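Local coordinates for ORF131 protein (Ralstonia metallidurans, PDB 2WTP), which binds copper(II), with evidence of a conformational change on binding, and probably takes part in heavy-metal resistance, at residues R71-D76 with V118-D123. Residues are numbered along the deposited sequence; the frame is centred on the assembly and turned at random.
With MG (magnesium ion), chain F; CU (copper (II) ion), chain O.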
loop_
_atom_site.group_PDB
_atom_site.type_symbol
_atom_site.label_atom_id
_atom_site.label_comp_id
_atom_site.label_asym_id
_atom_site.label_seq_id
_atom_site.Cartn_x
_atom_site.Cartn_y
_atom_site.Cartn_z
ATOM N N ARG A 71 -2.170 3.570 9.549
ATOM C CA ARG A 71 -0.801 3.696 10.018
ATOM C C ARG A 71 0.243 3.680 8.930
ATOM O O ARG A 71 1.182 4.453 9.020
ATOM C CB ARG A 71 -0.442 2.681 11.082
ATOM C CG ARG A 71 -1.270 2.939 12.410
ATOM C CD ARG A 71 -0.683 4.094 13.328
ATOM N NE ARG A 71 0.479 3.525 14.038
ATOM C CZ ARG A 71 0.543 2.980 15.268
ATOM N NH1 ARG A 71 -0.504 2.932 16.163
ATOM N NH2 ARG A 71 1.756 2.493 15.598
ATOM N N TYR A 72 0.115 2.804 7.923
ATOM C CA TYR A 72 1.058 2.914 6.834
ATOM C C TYR A 72 0.476 2.396 5.546
ATOM O O TYR A 72 -0.551 1.719 5.557
ATOM C CB TYR A 72 2.404 2.169 7.105
ATOM C CG TYR A 72 2.297 0.635 7.120
ATOM C CD1 TYR A 72 2.573 -0.085 5.980
ATOM C CD2 TYR A 72 1.995 -0.037 8.293
ATOM C CE1 TYR A 72 2.459 -1.518 6.031
ATOM C CE2 TYR A 72 1.880 -1.435 8.333
ATOM C CZ TYR A 72 2.157 -2.124 7.166
ATOM O OH TYR A 72 2.109 -3.503 7.220
ATOM N N VAL A 73 1.143 2.790 4.460
ATOM C CA VAL A 73 0.887 2.209 3.131
ATOM C C VAL A 73 2.218 1.933 2.500
ATOM O O VAL A 73 3.238 2.481 2.895
ATOM C CB VAL A 73 0.128 3.137 2.183
ATOM C CG1 VAL A 73 -1.290 3.374 2.701
ATOM C CG2 VAL A 73 0.799 4.460 2.058
ATOM N N ASN A 74 2.275 1.003 1.537
ATOM C CA ASN A 74 3.501 0.703 0.781
ATOM C C ASN A 74 3.423 1.244 -0.611
ATOM O O ASN A 74 2.432 0.991 -1.283
ATOM C CB ASN A 74 3.701 -0.831 0.677
ATOM C CG ASN A 74 4.045 -1.503 1.948
ATOM O OD1 ASN A 74 4.539 -0.963 2.913
ATOM N ND2 ASN A 74 3.750 -2.802 1.992
ATOM N N VAL A 75 4.453 1.965 -1.037
ATOM C CA VAL A 75 4.531 2.438 -2.454
ATOM C C VAL A 75 5.871 2.062 -2.987
ATOM O O VAL A 75 6.860 1.758 -2.300
ATOM C CB VAL A 75 4.355 3.964 -2.528
ATOM C CG1 VAL A 75 2.987 4.365 -1.866
ATOM C CG2 VAL A 75 5.542 4.755 -1.866
ATOM N N ASP A 76 5.922 2.016 -4.316
ATOM C CA ASP A 76 7.180 1.793 -4.992
ATOM C C ASP A 76 7.895 3.120 -5.282
ATOM O O ASP A 76 7.293 4.160 -5.504
ATOM C CB ASP A 76 6.910 1.128 -6.353
ATOM C CG ASP A 76 6.427 -0.315 -6.228
ATOM O OD1 ASP A 76 6.835 -1.025 -5.271
ATOM O OD2 ASP A 76 5.555 -0.676 -7.071
ATOM N N VAL A 118 0.248 9.135 9.066
ATOM C CA VAL A 118 0.239 8.008 8.171
ATOM C C VAL A 118 1.659 7.893 7.586
ATOM O O VAL A 118 2.156 8.915 7.009
ATOM C CB VAL A 118 -0.715 8.233 7.054
ATOM C CG1 VAL A 118 -0.685 7.013 6.080
ATOM C CG2 VAL A 118 -2.162 8.397 7.629
ATOM N N ARG A 119 2.329 6.794 7.716
ATOM C CA ARG A 119 3.709 6.657 7.226
ATOM C C ARG A 119 3.681 5.969 5.889
ATOM O O ARG A 119 2.985 4.967 5.706
ATOM C CB ARG A 119 4.521 5.898 8.236
ATOM C CG ARG A 119 6.000 6.060 7.938
ATOM C CD ARG A 119 6.904 5.977 9.188
ATOM N NE ARG A 119 6.881 7.255 9.800
ATOM C CZ ARG A 119 7.732 8.256 9.488
ATOM N NH1 ARG A 119 7.495 9.409 10.084
ATOM N NH2 ARG A 119 8.711 8.130 8.606
ATOM N N VAL A 120 4.374 6.539 4.916
ATOM C CA VAL A 120 4.498 5.869 3.600
ATOM C C VAL A 120 5.813 5.119 3.543
ATOM O O VAL A 120 6.881 5.702 3.741
ATOM C CB VAL A 120 4.519 6.929 2.498
ATOM C CG1 VAL A 120 4.515 6.212 1.113
ATOM C CG2 VAL A 120 3.238 7.780 2.633
ATOM N N TYR A 121 5.754 3.803 3.318
ATOM C CA TYR A 121 6.957 2.973 3.192
ATOM C C TYR A 121 7.284 2.907 1.709
ATOM O O TYR A 121 6.477 2.349 0.946
ATOM C CB TYR A 121 6.595 1.593 3.765
ATOM C CG TYR A 121 7.806 0.725 3.910
ATOM C CD1 TYR A 121 8.320 0.445 5.169
ATOM C CD2 TYR A 121 8.411 0.151 2.775
ATOM C CE1 TYR A 121 9.446 -0.341 5.297
ATOM C CE2 TYR A 121 9.585 -0.711 2.912
ATOM C CZ TYR A 121 10.059 -0.869 4.219
ATOM O OH TYR A 121 11.159 -1.701 4.359
ATOM N N ILE A 122 8.441 3.369 1.308
ATOM C CA ILE A 122 8.849 3.480 -0.107
ATOM C C ILE A 122 9.880 2.378 -0.382
ATOM O O ILE A 122 10.944 2.311 0.233
ATOM C CB ILE A 122 9.489 4.884 -0.445
ATOM C CG1 ILE A 122 8.495 6.001 -0.066
ATOM C CG2 ILE A 122 9.742 4.835 -1.941
ATOM C CD1 ILE A 122 9.201 7.396 0.117
ATOM N N ASP A 123 9.539 1.422 -1.244
ATOM C CA ASP A 123 10.461 0.359 -1.584
ATOM C C ASP A 123 11.584 0.883 -2.474
ATOM O O ASP A 123 11.434 1.824 -3.245
ATOM C CB ASP A 123 9.660 -0.635 -2.396
ATOM C CG ASP A 123 10.411 -1.871 -2.770
ATOM O OD1 ASP A 123 11.110 -2.418 -1.922
ATOM O OD2 ASP A 123 10.187 -2.349 -3.873
HETATM MG MG MG F . 11.476 -4.360 -1.086
HETATM CU CU CU O . 11.146 -4.154 -4.324
HETATM O O HOH W 1 13.347 -3.744 -0.623
HETATM O O HOH W 2 12.456 -4.261 1.261
HETATM O O HOH W 3 10.646 -3.638 0.581
HETATM O O HOH W 4 12.497 -5.685 -2.542
HETATM O O HOH W 5 11.330 -6.285 -0.007
#
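Strands 72-76 and 119-123 run parallel with a 30° twist, 4.7 Å apart at closest approach, and pair in register from Tyr72 beside Arg119 to Val75 beside Ile122. Arg71 gives its carbonyl to Arg119 N; Val73 and Val75 each use both N and O, Val73 between Arg119 O and Tyr121 N in a nearly straight bond to the latter, Val75 between Tyr121 O and Asp123 N (Val75 O to Asp123 N 2.9 Å). Arg119 O also receives the CA-H of Tyr72, with CA 3.0 Å from O. On the apolar face Val75 carries the packing. Its CG2, set between its own N and carbonyl carbon, presses tightly on Val120 CG1 at 3.5 Å and lies 3.7 Å from Ile122 CG1. Across the other face Asn74 lies alongside Tyr121, OD1 3.4 Å from Tyr121 CB, amide and ring planes 67° apart; Asn74 ND2 bonds to Asn74 O of the second subunit, and Tyr121 OH to Asp100. Asp123 CG, anti to its backbone N (chi1 -176°), carries a carboxylate that bridges two metals: OD1 binds the magnesium ion and OD2 the copper ion, each at 2.1 Å. Asp123 of the second subunit shares that copper, so Asp123 lies at a copper site shared by the two subunits. Within the chain, strand 119-123 lies between parallel 72-76 and antiparallel 101-104; Phe94 of strand 88-94 packs on Val75, Val120 and Ile122, and Leu105 of helix 105-108 on Val118 and Val120.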